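Local coordinates for protein HTH-type transcriptional regulator Rv1985c/MT2039 (Mycobacterium tuberculosis, PDB 3ISP) that binds DNA as a homodimeric LysR-type transcriptional regulator, probably activating expression of the exporter LysE and repressing its own gene, at residues 11-16 / 39-44; 206-211 / 260-265. All coordinates share one frame; numbering follows the deposited sequence.

The two contacts follow one another along the chain and do not overlap. From the N terminus, interaction 1 comes first. Helix 9-20 packs on helix 34-48, closing a loop of 22 residues that contains helix 23-27. This contact belongs to the helix-turn-helix part. The chain then runs through helix 66-82 into the regulatory part. There, interaction 2 joins helix 201-210 to strand 255-271 and closes a loop of 48 residues. The two contacts lie on opposite sides of the chain's centre. Their centres are 49 Å apart and their nearest atoms about 31 Å, so each ties together a different part of the rod-shaped protein.

Interaction 1 of 2, residues 11-16 / 39-44; sequences LAALAA and QRIKSL
L11 meets L44 across this contact while its own carbonyl serves the helix: L11 O accepts the backbone N-H of A15 at 2.8 Å. The amide end of L11 takes the touch, with L44 CD2 lying 4.0 Å from L11 N. Residues 11-16 and 39-44 share no polar bond, and what joins the two helices is apolar packing. A13 points its methyl toward the other helix. A13 CB sits over the start of the R40 side chain, 3.8 Å from R40 CG. R40 CG, anti to its own backbone N (chi1 -164°), is thereby put against this methyl, and R40 CB and CD also lie near it. The same A13 CB also touches I41 CG1 at 4.1 Å. I41 carries CG1 beside its own backbone N (chi1 -78°). This branch reaches the backbone of the other helix, with I41 CG1 4.0 Å from L14 N. Further along helix 34-48, L44 CD2 meets L14 CD2 at 4.3 Å. R40 thus meets A13, I41 meets A13 and L14, and L44 meets L11 and L14. The axes of the short segments come within 8.6 Å, at 111° between their N-to-C directions. Most of the touching residues are buried. V53 of strand 53-54 lies against both L14 and I41, and helix 66-82 packs on L11 and L14 through L71, A72 and L68. Residues 39-42 fall in the predicted helix-turn-helix motif, and helix 34-48 is consistent with its DNA recognition helix. A first helix packed steeply across the recognition helix is characteristic of the three-helix core of the winged helix-turn-helix domain of LysR regulators.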
ATOM      1  N   LEU A  11      -6.529 -28.896   2.358  1.00 77.99           N
ATOM      2  CA  LEU A  11      -7.028 -27.663   1.765  1.00 71.76           C
ATOM      3  C   LEU A  11      -8.190 -27.164   2.586  1.00 73.29           C
ATOM      4  O   LEU A  11      -8.288 -25.975   2.899  1.00 74.07           O
ATOM      5  CB  LEU A  11      -7.514 -27.913   0.344  1.00 68.09           C
ATOM      6  CG  LEU A  11      -6.480 -28.494  -0.609  1.00 76.19           C
ATOM      7  CD1 LEU A  11      -7.147 -29.139  -1.811  1.00 80.87           C
ATOM      8  CD2 LEU A  11      -5.516 -27.406  -1.039  1.00 78.30           C
ATOM      9  N   ALA A  12      -9.085 -28.081   2.926  1.00 70.20           N
ATOM     10  CA  ALA A  12     -10.242 -27.729   3.725  1.00 75.64           C
ATOM     11  C   ALA A  12      -9.771 -26.910   4.912  1.00 72.66           C
ATOM     12  O   ALA A  12     -10.298 -25.839   5.187  1.00 67.88           O
ATOM     13  CB  ALA A  12     -10.959 -28.983   4.190  1.00 80.81           C
ATOM     14  N   ALA A  13      -8.755 -27.426   5.597  1.00 72.54           N
ATOM     15  CA  ALA A  13      -8.186 -26.777   6.771  1.00 72.67           C
ATOM     16  C   ALA A  13      -7.724 -25.357   6.455  1.00 76.28           C
ATOM     17  O   ALA A  13      -8.083 -24.402   7.153  1.00 71.83           O
ATOM     18  CB  ALA A  13      -7.026 -27.596   7.300  1.00 71.88           C
ATOM     19  N   LEU A  14      -6.916 -25.238   5.405  1.00 69.10           N
ATOM     20  CA  LEU A  14      -6.416 -23.957   4.944  1.00 61.88           C
ATOM     21  C   LEU A  14      -7.562 -22.975   4.762  1.00 70.11           C
ATOM     22  O   LEU A  14      -7.684 -21.983   5.489  1.00 68.04           O
ATOM     23  CB  LEU A  14      -5.714 -24.153   3.605  1.00 58.98           C
ATOM     24  CG  LEU A  14      -4.950 -22.946   3.086  1.00 53.76           C
ATOM     25  CD1 LEU A  14      -4.035 -22.452   4.174  1.00 53.02           C
ATOM     26  CD2 LEU A  14      -4.163 -23.299   1.855  1.00 55.86           C
ATOM     27  N   ALA A  15      -8.402 -23.281   3.775  1.00 74.42           N
ATOM     28  CA  ALA A  15      -9.497 -22.416   3.351  1.00 70.84           C
ATOM     29  C   ALA A  15     -10.334 -21.968   4.528  1.00 74.54           C
ATOM     30  O   ALA A  15     -10.802 -20.826   4.573  1.00 80.71           O
ATOM     31  CB  ALA A  15     -10.367 -23.128   2.318  1.00 67.88           C
ATOM     32  N   ALA A  16     -10.511 -22.873   5.486  1.00 72.90           N
ATOM     33  CA  ALA A  16     -11.285 -22.579   6.681  1.00 76.30           C
ATOM     34  C   ALA A  16     -10.520 -21.609   7.566  1.00 76.19           C
ATOM     35  O   ALA A  16     -11.082 -20.639   8.066  1.00 81.61           O
ATOM     36  CB  ALA A  16     -11.597 -23.851   7.432  1.00 75.79           C
ATOM     37  N   GLN A  39      -1.543 -29.624  12.339  1.00 77.38           N
ATOM     38  CA  GLN A  39      -0.771 -30.633  11.622  1.00 77.37           C
ATOM     39  C   GLN A  39      -1.272 -30.731  10.207  1.00 73.80           C
ATOM     40  O   GLN A  39      -0.529 -31.088   9.295  1.00 74.34           O
ATOM     41  CB  GLN A  39      -0.905 -32.008  12.275  1.00 86.33           C
ATOM     42  CG  GLN A  39      -0.072 -32.206  13.516  1.00 88.76           C
ATOM     43  CD  GLN A  39      -0.616 -33.313  14.387  1.00 93.57           C
ATOM     44  OE1 GLN A  39      -0.761 -33.147  15.598  1.00 94.10           O
ATOM     45  NE2 GLN A  39      -0.946 -34.447  13.771  1.00 89.06           N
ATOM     46  N   ARG A  40      -2.550 -30.438  10.024  1.00 72.63           N
ATOM     47  CA  ARG A  40      -3.147 -30.572   8.708  1.00 75.86           C
ATOM     48  C   ARG A  40      -2.575 -29.514   7.779  1.00 74.95           C
ATOM     49  O   ARG A  40      -2.148 -29.819   6.664  1.00 73.37           O
ATOM     50  CB  ARG A  40      -4.662 -30.465   8.790  1.00 79.34           C
ATOM     51  CG  ARG A  40      -5.359 -30.970   7.556  1.00 82.47           C
ATOM     52  CD  ARG A  40      -6.765 -31.404   7.899  1.00 92.48           C
ATOM     53  NE  ARG A  40      -6.779 -32.447   8.920  1.00 88.69           N
ATOM     54  CZ  ARG A  40      -7.890 -32.955   9.442  1.00 98.04           C
ATOM     55  NH1 ARG A  40      -9.074 -32.507   9.037  1.00 96.73           N
ATOM     56  NH2 ARG A  40      -7.818 -33.908  10.366  1.00 94.65           N
ATOM     57  N   ILE A  41      -2.550 -28.273   8.257  1.00 67.89           N
ATOM     58  CA  ILE A  41      -1.906 -27.189   7.532  1.00 66.07           C
ATOM     59  C   ILE A  41      -0.391 -27.411   7.408  1.00 63.14           C
ATOM     60  O   ILE A  41       0.181 -27.217   6.340  1.00 57.59           O
ATOM     61  CB  ILE A  41      -2.233 -25.834   8.175  1.00 64.91           C
ATOM     62  CG1 ILE A  41      -3.642 -25.410   7.772  1.00 61.43           C
ATOM     63  CG2 ILE A  41      -1.240 -24.778   7.750  1.00 61.57           C
ATOM     64  CD1 ILE A  41      -4.065 -24.110   8.370  1.00 66.85           C
ATOM     65  N   LYS A  42       0.236 -27.842   8.499  1.00 62.02           N
ATOM     66  CA  LYS A  42       1.642 -28.225   8.507  1.00 60.60           C
ATOM     67  C   LYS A  42       1.999 -29.302   7.484  1.00 68.24           C
ATOM     68  O   LYS A  42       3.007 -29.199   6.780  1.00 65.70           O
ATOM     69  CB  LYS A  42       2.038 -28.726   9.891  1.00 66.31           C
ATOM     70  CG  LYS A  42       3.017 -27.834  10.636  1.00 73.29           C
ATOM     71  CD  LYS A  42       4.345 -27.749   9.903  1.00 65.67           C
ATOM     72  CE  LYS A  42       5.308 -26.818  10.617  1.00 72.80           C
ATOM     73  NZ  LYS A  42       6.249 -26.132   9.672  1.00 74.25           N
ATOM     74  N   SER A  43       1.191 -30.353   7.415  1.00 72.34           N
ATOM     75  CA  SER A  43       1.503 -31.475   6.536  1.00 72.72           C
ATOM     76  C   SER A  43       1.394 -30.997   5.100  1.00 66.73           C
ATOM     77  O   SER A  43       2.119 -31.453   4.210  1.00 64.71           O
ATOM     78  CB  SER A  43       0.554 -32.651   6.795  1.00 76.30           C
ATOM     79  OG  SER A  43       1.203 -33.889   6.550  1.00 84.27           O
ATOM     80  N   LEU A  44       0.479 -30.054   4.903  1.00 65.92           N
ATOM     81  CA  LEU A  44       0.229 -29.442   3.608  1.00 68.50           C
ATOM     82  C   LEU A  44       1.332 -28.447   3.257  1.00 68.18           C
ATOM     83  O   LEU A  44       1.741 -28.349   2.092  1.00 65.80           O
ATOM     84  CB  LEU A  44      -1.127 -28.746   3.638  1.00 68.60           C
ATOM     85  CG  LEU A  44      -1.518 -27.867   2.460  1.00 67.68           C
ATOM     86  CD1 LEU A  44      -1.492 -28.641   1.161  1.00 71.28           C
ATOM     87  CD2 LEU A  44      -2.889 -27.292   2.719  1.00 72.01           C
TER

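Interaction 2 of 2, residues 206-211 / 260-265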
ATOM      1  N   VAL A 206      -9.788  13.162 -23.670  1.00 74.86           N
ATOM      2  CA  VAL A 206      -8.789  14.190 -23.382  1.00 82.11           C
ATOM      3  C   VAL A 206      -7.505  13.780 -24.075  1.00 80.81           C
ATOM      4  O   VAL A 206      -6.995  14.521 -24.917  1.00 85.72           O
ATOM      5  CB  VAL A 206      -8.536  14.397 -21.854  1.00 74.26           C
ATOM      6  CG1 VAL A 206      -7.187  15.059 -21.615  1.00 83.03           C
ATOM      7  CG2 VAL A 206      -9.644  15.223 -21.228  1.00 66.41           C
ATOM      8  N   ARG A 207      -6.987  12.603 -23.725  1.00 71.42           N
ATOM      9  CA  ARG A 207      -5.916  11.986 -24.506  1.00 82.39           C
ATOM     10  C   ARG A 207      -6.410  11.762 -25.936  1.00 78.04           C
ATOM     11  O   ARG A 207      -5.849  12.289 -26.887  1.00 77.97           O
ATOM     12  CB  ARG A 207      -5.476  10.653 -23.889  1.00 80.51           C
ATOM     13  CG  ARG A 207      -4.295  10.736 -22.927  1.00 84.00           C
ATOM     14  CD  ARG A 207      -2.973  10.386 -23.617  1.00 88.32           C
ATOM     15  NE  ARG A 207      -1.886  10.200 -22.653  1.00 93.79           N
ATOM     16  CZ  ARG A 207      -0.875  11.050 -22.479  1.00 94.72           C
ATOM     17  NH1 ARG A 207      -0.793  12.153 -23.213  1.00 92.06           N
ATOM     18  NH2 ARG A 207       0.063  10.794 -21.574  1.00 89.20           N
ATOM     19  N   LYS A 208      -7.474  10.982 -26.077  1.00 70.57           N
ATOM     20  CA  LYS A 208      -8.057  10.727 -27.382  1.00 70.65           C
ATOM     21  C   LYS A 208      -8.452  12.037 -28.072  1.00 80.69           C
ATOM     22  O   LYS A 208      -8.356  12.173 -29.295  1.00 77.00           O
ATOM     23  CB  LYS A 208      -9.270   9.806 -27.238  1.00 66.33           C
ATOM     24  CG  LYS A 208      -9.754   9.183 -28.530  1.00 65.35           C
ATOM     25  CD  LYS A 208     -10.789   8.095 -28.279  1.00 63.97           C
ATOM     26  CE  LYS A 208     -11.080   7.314 -29.553  1.00 65.29           C
ATOM     27  NZ  LYS A 208     -12.419   6.664 -29.546  1.00 65.58           N
ATOM     28  N   ALA A 209      -8.882  13.008 -27.274  1.00 84.68           N
ATOM     29  CA  ALA A 209      -9.441  14.243 -27.806  1.00 77.78           C
ATOM     30  C   ALA A 209      -8.374  15.277 -28.128  1.00 84.54           C
ATOM     31  O   ALA A 209      -8.549  16.093 -29.036  1.00 86.34           O
ATOM     32  CB  ALA A 209     -10.444  14.821 -26.826  1.00 80.64           C
ATOM     33  N   PHE A 210      -7.277  15.248 -27.381  1.00 81.66           N
ATOM     34  CA  PHE A 210      -6.256  16.278 -27.512  1.00 85.29           C
ATOM     35  C   PHE A 210      -4.846  15.702 -27.588  1.00 80.97           C
ATOM     36  O   PHE A 210      -3.867  16.411 -27.363  1.00 82.16           O
ATOM     37  CB  PHE A 210      -6.346  17.270 -26.351  1.00 89.29           C
ATOM     38  CG  PHE A 210      -7.716  17.861 -26.153  1.00 85.00           C
ATOM     39  CD1 PHE A 210      -8.594  17.313 -25.232  1.00 83.78           C
ATOM     40  CD2 PHE A 210      -8.118  18.977 -26.871  1.00 81.39           C
ATOM     41  CE1 PHE A 210      -9.848  17.864 -25.038  1.00 81.21           C
ATOM     42  CE2 PHE A 210      -9.371  19.532 -26.681  1.00 85.11           C
ATOM     43  CZ  PHE A 210     -10.237  18.976 -25.766  1.00 81.95           C
ATOM     44  N   ARG A 211      -4.754  14.416 -27.898  1.00 82.17           N
ATOM     45  CA  ARG A 211      -3.473  13.750 -28.126  1.00 89.04           C
ATOM     46  C   ARG A 211      -2.469  14.088 -27.027  1.00 92.61           C
ATOM     47  O   ARG A 211      -1.271  13.814 -27.150  1.00 94.05           O
ATOM     48  CB  ARG A 211      -2.918  14.139 -29.501  1.00 92.45           C
ATOM     49  CG  ARG A 211      -3.999  14.340 -30.562  1.00 95.60           C
ATOM     50  CD  ARG A 211      -3.654  15.487 -31.506  1.00100.62           C
ATOM     51  NE  ARG A 211      -4.821  16.311 -31.831  1.00105.30           N
ATOM     52  CZ  ARG A 211      -5.422  16.343 -33.019  1.00118.06           C
ATOM     53  NH1 ARG A 211      -4.972  15.594 -34.023  1.00114.82           N
ATOM     54  NH2 ARG A 211      -6.475  17.130 -33.207  1.00116.19           N
ATOM     55  N   ILE A 260     -16.451  12.580 -29.466  1.00 66.70           N
ATOM     56  CA  ILE A 260     -15.637  11.395 -29.223  1.00 64.58           C
ATOM     57  C   ILE A 260     -16.254  10.435 -28.209  1.00 64.24           C
ATOM     58  O   ILE A 260     -17.061  10.837 -27.380  1.00 69.83           O
ATOM     59  CB  ILE A 260     -14.273  11.790 -28.681  1.00 63.51           C
ATOM     60  CG1 ILE A 260     -13.724  12.982 -29.462  1.00 61.73           C
ATOM     61  CG2 ILE A 260     -13.327  10.598 -28.712  1.00 66.45           C
ATOM     62  CD1 ILE A 260     -12.330  13.360 -29.056  1.00 66.30           C
ATOM     63  N   HIS A 261     -15.868   9.167 -28.272  1.00 59.86           N
ATOM     64  CA  HIS A 261     -16.302   8.186 -27.281  1.00 61.07           C
ATOM     65  C   HIS A 261     -15.201   7.172 -26.919  1.00 63.12           C
ATOM     66  O   HIS A 261     -14.100   7.198 -27.479  1.00 62.55           O
ATOM     67  CB  HIS A 261     -17.570   7.460 -27.742  1.00 61.16           C
ATOM     68  CG  HIS A 261     -17.433   6.769 -29.066  1.00 62.88           C
ATOM     69  ND1 HIS A 261     -16.546   5.737 -29.280  1.00 61.54           N
ATOM     70  CD2 HIS A 261     -18.090   6.950 -30.235  1.00 64.62           C
ATOM     71  CE1 HIS A 261     -16.651   5.321 -30.529  1.00 63.67           C
ATOM     72  NE2 HIS A 261     -17.584   6.038 -31.127  1.00 66.54           N
ATOM     73  N   LEU A 262     -15.497   6.295 -25.967  1.00 54.28           N
ATOM     74  CA  LEU A 262     -14.561   5.243 -25.605  1.00 58.98           C
ATOM     75  C   LEU A 262     -15.234   3.895 -25.670  1.00 59.62           C
ATOM     76  O   LEU A 262     -16.306   3.699 -25.094  1.00 60.13           O
ATOM     77  CB  LEU A 262     -13.999   5.438 -24.195  1.00 57.89           C
ATOM     78  CG  LEU A 262     -12.707   6.229 -24.055  1.00 61.32           C
ATOM     79  CD1 LEU A 262     -12.011   5.803 -22.785  1.00 68.56           C
ATOM     80  CD2 LEU A 262     -11.810   5.997 -25.248  1.00 65.10           C
ATOM     81  N   ASP A 263     -14.606   2.964 -26.377  1.00 56.65           N
ATOM     82  CA  ASP A 263     -15.043   1.583 -26.329  1.00 53.57           C
ATOM     83  C   ASP A 263     -14.109   0.831 -25.401  1.00 54.03           C
ATOM     84  O   ASP A 263     -12.878   0.922 -25.513  1.00 49.58           O
ATOM     85  CB  ASP A 263     -15.076   0.953 -27.718  1.00 52.18           C
ATOM     86  CG  ASP A 263     -16.118   1.583 -28.620  1.00 59.74           C
ATOM     87  OD1 ASP A 263     -17.321   1.512 -28.292  1.00 57.52           O
ATOM     88  OD2 ASP A 263     -15.736   2.139 -29.671  1.00 67.21           O
ATOM     89  N   VAL A 264     -14.704   0.115 -24.459  1.00 53.55           N
ATOM     90  CA  VAL A 264     -13.941  -0.665 -23.502  1.00 53.70           C
ATOM     91  C   VAL A 264     -14.371  -2.108 -23.635  1.00 50.02           C
ATOM     92  O   VAL A 264     -15.514  -2.441 -23.357  1.00 52.50           O
ATOM     93  CB  VAL A 264     -14.190  -0.175 -22.060  1.00 52.78           C
ATOM     94  CG1 VAL A 264     -13.057  -0.603 -21.138  1.00 47.27           C
ATOM     95  CG2 VAL A 264     -14.327   1.333 -22.046  1.00 50.97           C
ATOM     96  N   PRO A 265     -13.465  -2.968 -24.107  1.00 54.92           N
ATOM     97  CA  PRO A 265     -13.766  -4.398 -24.161  1.00 50.82           C
ATOM     98  C   PRO A 265     -14.038  -4.933 -22.766  1.00 50.49           C
ATOM     99  O   PRO A 265     -13.269  -4.658 -21.843  1.00 53.24           O
ATOM    100  CB  PRO A 265     -12.462  -5.004 -24.685  1.00 50.45           C
ATOM    101  CG  PRO A 265     -11.785  -3.917 -25.397  1.00 49.77           C
ATOM    102  CD  PRO A 265     -12.141  -2.658 -24.671  1.00 55.32           C
TER
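The imidazole of H261 has the amino group of K208 nearby, with K208 NZ 4.2 Å from H261 ND1. The firm polar link is made to the backbone instead. K208 NZ donates to H261 O at 2.7 Å, with a C=O...N angle of 153° and the donor tilted 26° from the carbonyl plane. The other ring here, that of F210, has V206 CA at its edge and packs edge-to-face with F182. K208 gets to the carbonyl with CG anti to its backbone N (chi1 -165°) and an extended chain beyond. On the way it slides past I260 in the opposite direction, K208 CD lying 3.6 Å from I260 CG2. The contact belongs to the LysR substrate-binding domain, which has a periplasmic-binding-protein-like fold. It sets helix 201-210 against strand 255-271 of the mixed sheet, at a break where I260 and H261 lead into regular strand from L262. L262 bonds through its backbone to Y165 of strand 155-169. L262 CD2 also touches K208 CD, at 3.8 Å. I260 sends its other branch toward the helix. Its CD1 packs on A209 CB, though the modelled closeness is doubtful, and L205 of the same helix also touches I260.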